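Local atomic coordinates of nourseothricin acetyltransferase (Streptomyces noursei, PDB entry 5C82), a protein that probably transfers an acetyl group, as a member of the GNAT acetyltransferase family, to the antibiotic nourseothricin and so confers resistance to it. Residues G28-R37 and E49-F60. The protein carries 1 engineered substitution. Numbering follows the deposited sequence.
Sequences GSFTTDTVFR and EVPVDPPLTKVF
Glu49 reaches Phe36 and Thr34 at once, showing how a bent antiparallel pair is fastened by side chains as well as by backbone. Its CB lies over one face of the Phe36 ring, 3.9 Å from the centroid and 17° off the normal, a CH-pi contact. With CG anti to the backbone N (chi1 -164°) and the chain extended beyond, the carboxylate runs on to Thr34, whose OG1 donates to the anti lone pair of Glu49 OE2 at 2.7 Å. The other oxygen, OE1, accepts from His155 on helix 151-158, so both oxygens are engaged. Val50 forms the hydrogen-bonded pair with Val35, Val50 N to Val35 O being 2.8 Å; its CG2 also sits over one face of the Arg37 guanidinium. Val52 places CG1 against Val35 CG2, while its N donates to Asp33 O.

Here both segments turn a corner, 28-37 at Asp33 and 49-60 at Asp53 and the cis-Pro54. Strand 44-58 of the beta hairpin 34-40/44-58 thereby pairs first with strand 34-40, then with strand 30-32, forming a small three-stranded antiparallel sheet beside the larger mixed sheet of the GNAT fold.

Beyond the corner, Pro55 sets CB against Thr31 CG2 at 3.7 Å. Leu56 exchanges two backbone bonds with Thr32. Thr57 meets Thr31 hydroxyl to hydroxyl, OG1 to OG1 at 2.8 Å. On the opposite face, Lys58 lays CB over the Phe30 ring, 3.9 Å from its centroid, before its chain bends at chi2 and leads NZ to Val59 O. Phe60 then brings its outer ring carbons against those of Phe30, neither ring lying over the other's face, the planes 44° apart, and turns an edge to Gly28 O, 3.4 Å from Phe60 CE1.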
ATOM      1  N   GLY A  28      -9.805  20.538   3.882  1.00 24.11           N
ATOM      2  CA  GLY A  28      -9.373  19.321   4.556  1.00 24.31           C
ATOM      3  C   GLY A  28      -8.275  19.540   5.584  1.00 28.49           C
ATOM      4  O   GLY A  28      -7.670  18.574   6.062  1.00 28.49           O
ATOM      5  N   SER A  29      -8.003  20.810   5.941  1.00 22.36           N
ATOM      6  CA  SER A  29      -6.937  21.118   6.890  1.00 21.41           C
ATOM      7  C   SER A  29      -7.394  20.844   8.298  1.00 21.77           C
ATOM      8  O   SER A  29      -8.593  20.760   8.545  1.00 20.68           O
ATOM      9  CB  SER A  29      -6.469  22.568   6.742  1.00 24.88           C
ATOM     10  OG  SER A  29      -7.502  23.444   7.158  1.00 35.48           O
ATOM     11  N   PHE A  30      -6.437  20.676   9.217  1.00 17.08           N
ATOM     12  CA  PHE A  30      -6.716  20.407  10.636  1.00 15.55           C
ATOM     13  C   PHE A  30      -5.545  20.883  11.499  1.00 17.61           C
ATOM     14  O   PHE A  30      -4.410  20.969  11.024  1.00 16.56           O
ATOM     15  CB  PHE A  30      -6.961  18.894  10.870  1.00 16.60           C
ATOM     16  CG  PHE A  30      -5.781  18.004  10.549  1.00 17.04           C
ATOM     17  CD1 PHE A  30      -5.639  17.441   9.286  1.00 19.30           C
ATOM     18  CD2 PHE A  30      -4.848  17.677  11.530  1.00 18.31           C
ATOM     19  CE1 PHE A  30      -4.557  16.605   8.994  1.00 19.60           C
ATOM     20  CE2 PHE A  30      -3.780  16.815  11.243  1.00 20.78           C
ATOM     21  CZ  PHE A  30      -3.624  16.324   9.967  1.00 18.52           C
ATOM     22  N   THR A  31      -5.831  21.134  12.771  1.00 13.87           N
ATOM     23  CA  THR A  31      -4.880  21.521  13.802  1.00 14.18           C
ATOM     24  C   THR A  31      -4.951  20.419  14.876  1.00 18.83           C
ATOM     25  O   THR A  31      -6.040  19.941  15.213  1.00 17.81           O
ATOM     26  CB  THR A  31      -5.179  22.938  14.308  1.00 20.36           C
ATOM     27  OG1 THR A  31      -5.092  23.845  13.202  1.00 21.97           O
ATOM     28  CG2 THR A  31      -4.220  23.389  15.390  1.00 14.94           C
ATOM     29  N   THR A  32      -3.792  19.972  15.355  1.00 15.29           N
ATOM     30  CA  THR A  32      -3.747  18.915  16.354  1.00 15.48           C
ATOM     31  C   THR A  32      -2.697  19.193  17.430  1.00 22.14           C
ATOM     32  O   THR A  32      -1.624  19.703  17.123  1.00 20.37           O
ATOM     33  CB  THR A  32      -3.588  17.530  15.663  1.00 19.50           C
ATOM     34  OG1 THR A  32      -3.581  16.490  16.648  1.00 22.87           O
ATOM     35  CG2 THR A  32      -2.351  17.437  14.754  1.00 16.23           C
ATOM     36  N   ASP A  33      -3.024  18.838  18.688  0.50 21.50           N
ATOM     37  CA  ASP A  33      -2.155  18.997  19.863  0.50 21.75           C
ATOM     38  C   ASP A  33      -1.303  17.735  20.069  0.50 25.32           C
ATOM     39  O   ASP A  33      -0.436  17.722  20.944  0.50 24.74           O
ATOM     40  CB  ASP A  33      -3.011  19.259  21.127  0.50 23.91           C
ATOM     41  CG  ASP A  33      -3.879  20.504  21.089  0.50 36.21           C
ATOM     42  OD1 ASP A  33      -3.327  21.610  20.892  0.50 37.66           O
ATOM     43  OD2 ASP A  33      -5.102  20.380  21.306  0.50 44.22           O
ATOM     44  N   THR A  34      -1.567  16.661  19.287  1.00 21.25           N
ATOM     45  CA  THR A  34      -0.849  15.369  19.399  1.00 20.23           C
ATOM     46  C   THR A  34      -0.614  14.775  18.012  1.00 22.05           C
ATOM     47  O   THR A  34      -1.268  15.191  17.064  1.00 21.55           O
ATOM     48  CB  THR A  34      -1.596  14.317  20.277  1.00 21.49           C
ATOM     49  OG1 THR A  34      -2.774  13.895  19.613  1.00 21.35           O
ATOM     50  CG2 THR A  34      -1.955  14.804  21.671  1.00 14.37           C
ATOM     51  N   VAL A  35       0.327  13.811  17.901  1.00 16.71           N
ATOM     52  CA  VAL A  35       0.653  13.070  16.673  1.00 16.15           C
ATOM     53  C   VAL A  35       1.006  11.657  17.105  1.00 20.25           C
ATOM     54  O   VAL A  35       1.358  11.440  18.268  1.00 20.01           O
ATOM     55  CB  VAL A  35       1.798  13.683  15.771  1.00 18.70           C
ATOM     56  CG1 VAL A  35       1.456  15.090  15.265  1.00 17.24           C
ATOM     57  CG2 VAL A  35       3.169  13.658  16.471  1.00 18.33           C
ATOM     58  N   PHE A  36       0.913  10.699  16.191  1.00 16.57           N
ATOM     59  CA  PHE A  36       1.346   9.339  16.493  1.00 16.15           C
ATOM     60  C   PHE A  36       2.738   9.247  15.913  1.00 20.11           C
ATOM     61  O   PHE A  36       2.922   9.431  14.699  1.00 18.92           O
ATOM     62  CB  PHE A  36       0.400   8.278  15.927  1.00 17.42           C
ATOM     63  CG  PHE A  36      -0.855   8.080  16.757  1.00 18.27           C
ATOM     64  CD1 PHE A  36      -1.958   8.914  16.593  1.00 18.82           C
ATOM     65  CD2 PHE A  36      -0.947   7.029  17.676  1.00 19.15           C
ATOM     66  CE1 PHE A  36      -3.124   8.716  17.344  1.00 19.73           C
ATOM     67  CE2 PHE A  36      -2.112   6.828  18.421  1.00 20.71           C
ATOM     68  CZ  PHE A  36      -3.202   7.665  18.242  1.00 19.19           C
ATOM     69  N   ARG A  37       3.725   9.145  16.812  1.00 16.20           N
ATOM     70  CA  ARG A  37       5.135   9.027  16.460  1.00 16.19           C
ATOM     71  C   ARG A  37       5.349   7.575  16.107  1.00 18.16           C
ATOM     72  O   ARG A  37       4.916   6.677  16.848  1.00 15.24           O
ATOM     73  CB  ARG A  37       6.046   9.431  17.648  1.00 19.28           C
ATOM     74  CG  ARG A  37       7.548   9.394  17.311  1.00 25.95           C
ATOM     75  CD  ARG A  37       8.388   9.893  18.465  1.00 41.75           C
ATOM     76  NE  ARG A  37       8.304  11.349  18.607  1.00 56.41           N
ATOM     77  CZ  ARG A  37       8.643  12.020  19.706  1.00 69.32           C
ATOM     78  NH1 ARG A  37       9.081  11.373  20.781  1.00 49.10           N
ATOM     79  NH2 ARG A  37       8.527  13.341  19.743  1.00 59.31           N
ATOM     80  N   GLU A  49       1.259   7.933  20.635  1.00 19.83           N
ATOM     81  CA  GLU A  49       0.675   9.271  20.577  1.00 19.42           C
ATOM     82  C   GLU A  49       1.462  10.188  21.526  1.00 23.07           C
ATOM     83  O   GLU A  49       1.622   9.879  22.705  1.00 20.93           O
ATOM     84  CB  GLU A  49      -0.799   9.246  20.955  1.00 20.30           C
ATOM     85  CG  GLU A  49      -1.507  10.529  20.537  1.00 23.47           C
ATOM     86  CD  GLU A  49      -2.998  10.526  20.777  1.00 24.06           C
ATOM     87  OE1 GLU A  49      -3.514   9.515  21.303  1.00 27.12           O
ATOM     88  OE2 GLU A  49      -3.662  11.519  20.404  1.00 18.88           O
ATOM     89  N   VAL A  50       2.030  11.256  20.966  1.00 20.38           N
ATOM     90  CA  VAL A  50       2.856  12.216  21.675  1.00 20.09           C
ATOM     91  C   VAL A  50       2.297  13.634  21.556  1.00 25.00           C
ATOM     92  O   VAL A  50       1.807  14.005  20.482  1.00 22.33           O
ATOM     93  CB  VAL A  50       4.352  12.160  21.233  1.00 23.91           C
ATOM     94  CG1 VAL A  50       5.060  10.894  21.747  1.00 23.83           C
ATOM     95  CG2 VAL A  50       4.510  12.305  19.721  1.00 23.01           C
ATOM     96  N   PRO A  51       2.390  14.466  22.624  1.00 25.77           N
ATOM     97  CA  PRO A  51       1.952  15.866  22.481  1.00 26.61           C
ATOM     98  C   PRO A  51       2.896  16.647  21.561  1.00 31.76           C
ATOM     99  O   PRO A  51       4.072  16.302  21.456  1.00 31.77           O
ATOM    100  CB  PRO A  51       2.004  16.413  23.914  1.00 28.67           C
ATOM    101  CG  PRO A  51       3.012  15.554  24.623  1.00 32.60           C
ATOM    102  CD  PRO A  51       2.955  14.200  23.971  1.00 27.59           C
ATOM    103  N   VAL A  52       2.373  17.670  20.865  1.00 29.00           N
ATOM    104  CA  VAL A  52       3.169  18.554  20.015  1.00 28.92           C
ATOM    105  C   VAL A  52       2.886  19.990  20.423  1.00 33.97           C
ATOM    106  O   VAL A  52       1.718  20.366  20.552  1.00 33.80           O
ATOM    107  CB  VAL A  52       3.036  18.348  18.469  1.00 32.31           C
ATOM    108  CG1 VAL A  52       3.759  17.090  18.004  1.00 32.19           C
ATOM    109  CG2 VAL A  52       1.579  18.356  17.999  1.00 31.81           C
ATOM    110  N   ASP A  53       3.941  20.780  20.658  1.00 30.91           N
ATOM    111  CA  ASP A  53       3.780  22.195  20.987  1.00 30.70           C
ATOM    112  C   ASP A  53       4.794  23.079  20.223  1.00 31.65           C
ATOM    113  O   ASP A  53       5.995  22.828  20.302  1.00 30.30           O
ATOM    114  CB  ASP A  53       3.774  22.477  22.485  1.00 33.30           C
ATOM    115  CG  ASP A  53       3.335  23.900  22.762  1.00 47.51           C
ATOM    116  OD1 ASP A  53       2.112  24.168  22.702  1.00 50.39           O
ATOM    117  OD2 ASP A  53       4.213  24.769  22.909  1.00 53.70           O
ATOM    118  N   PRO A  54       4.345  24.102  19.459  1.00 26.08           N
ATOM    119  CA  PRO A  54       2.954  24.549  19.236  1.00 25.31           C
ATOM    120  C   PRO A  54       2.091  23.505  18.506  1.00 27.11           C
ATOM    121  O   PRO A  54       2.653  22.582  17.906  1.00 24.36           O
ATOM    122  CB  PRO A  54       3.138  25.836  18.414  1.00 27.19           C
ATOM    123  CG  PRO A  54       4.457  25.634  17.698  1.00 32.24           C
ATOM    124  CD  PRO A  54       5.305  24.943  18.713  1.00 28.43           C
ATOM    125  N   PRO A  55       0.737  23.605  18.519  1.00 24.45           N
ATOM    126  CA  PRO A  55      -0.061  22.613  17.768  1.00 24.35           C
ATOM    127  C   PRO A  55       0.328  22.567  16.287  1.00 26.51           C
ATOM    128  O   PRO A  55       0.786  23.561  15.731  1.00 26.37           O
ATOM    129  CB  PRO A  55      -1.511  23.081  17.962  1.00 26.58           C
ATOM    130  CG  PRO A  55      -1.474  23.970  19.180  1.00 31.08           C
ATOM    131  CD  PRO A  55      -0.128  24.635  19.135  1.00 26.31           C
ATOM    132  N   LEU A  56       0.233  21.396  15.686  1.00 22.20           N
ATOM    133  CA  LEU A  56       0.570  21.217  14.280  1.00 22.88           C
ATOM    134  C   LEU A  56      -0.672  21.525  13.439  1.00 23.82           C
ATOM    135  O   LEU A  56      -1.747  21.021  13.745  1.00 22.21           O
ATOM    136  CB  LEU A  56       1.041  19.758  14.039  1.00 23.56           C
ATOM    137  CG  LEU A  56       1.570  19.402  12.644  1.00 29.25           C
ATOM    138  CD1 LEU A  56       2.856  18.605  12.748  1.00 30.70           C
ATOM    139  CD2 LEU A  56       0.581  18.565  11.898  1.00 32.30           C
ATOM    140  N   THR A  57      -0.524  22.377  12.417  1.00 19.24           N
ATOM    141  CA  THR A  57      -1.586  22.638  11.467  1.00 17.94           C
ATOM    142  C   THR A  57      -1.146  22.031  10.165  1.00 22.28           C
ATOM    143  O   THR A  57      -0.107  22.403   9.638  1.00 20.76           O
ATOM    144  CB  THR A  57      -1.989  24.111  11.322  1.00 23.51           C
ATOM    145  OG1 THR A  57      -2.478  24.596  12.575  1.00 21.65           O
ATOM    146  CG2 THR A  57      -3.077  24.306  10.222  1.00 20.05           C
ATOM    147  N   LYS A  58      -1.953  21.089   9.649  1.00 21.33           N
ATOM    148  CA  LYS A  58      -1.654  20.404   8.414  1.00 21.07           C
ATOM    149  C   LYS A  58      -2.578  20.877   7.313  1.00 27.20           C
ATOM    150  O   LYS A  58      -3.792  20.751   7.413  1.00 27.31           O
ATOM    151  CB  LYS A  58      -1.661  18.868   8.613  1.00 20.99           C
ATOM    152  CG  LYS A  58      -1.431  18.059   7.347  1.00 20.33           C
ATOM    153  CD  LYS A  58       0.034  17.851   7.022  1.00 32.96           C
ATOM    154  CE  LYS A  58       0.257  17.201   5.676  1.00 47.08           C
ATOM    155  NZ  LYS A  58      -0.178  18.052   4.535  1.00 63.81           N
ATOM    156  N   VAL A  59      -1.970  21.416   6.259  1.00 24.39           N
ATOM    157  CA  VAL A  59      -2.604  21.930   5.058  1.00 24.59           C
ATOM    158  C   VAL A  59      -2.146  21.027   3.897  1.00 32.96           C
ATOM    159  O   VAL A  59      -0.948  20.742   3.780  1.00 31.80           O
ATOM    160  CB  VAL A  59      -2.208  23.425   4.863  1.00 26.80           C
ATOM    161  CG1 VAL A  59      -2.665  23.952   3.512  1.00 25.50           C
ATOM    162  CG2 VAL A  59      -2.754  24.291   6.000  1.00 25.80           C
ATOM    163  N   PHE A  60      -3.095  20.546   3.083  1.00 34.35           N
ATOM    164  CA  PHE A  60      -2.804  19.646   1.959  1.00 36.58           C
ATOM    165  C   PHE A  60      -2.962  20.390   0.617  1.00 48.80           C
ATOM    166  O   PHE A  60      -4.017  20.994   0.391  1.00 48.45           O
ATOM    167  CB  PHE A  60      -3.723  18.402   1.976  1.00 37.86           C
ATOM    168  CG  PHE A  60      -3.751  17.567   3.235  1.00 39.40           C
ATOM    169  CD1 PHE A  60      -4.658  17.843   4.253  1.00 41.78           C
ATOM    170  CD2 PHE A  60      -2.922  16.457   3.374  1.00 41.87           C
ATOM    171  CE1 PHE A  60      -4.706  17.051   5.408  1.00 42.63           C
ATOM    172  CE2 PHE A  60      -2.979  15.657   4.524  1.00 43.86           C
ATOM    173  CZ  PHE A  60      -3.872  15.960   5.532  1.00 41.64           C
TER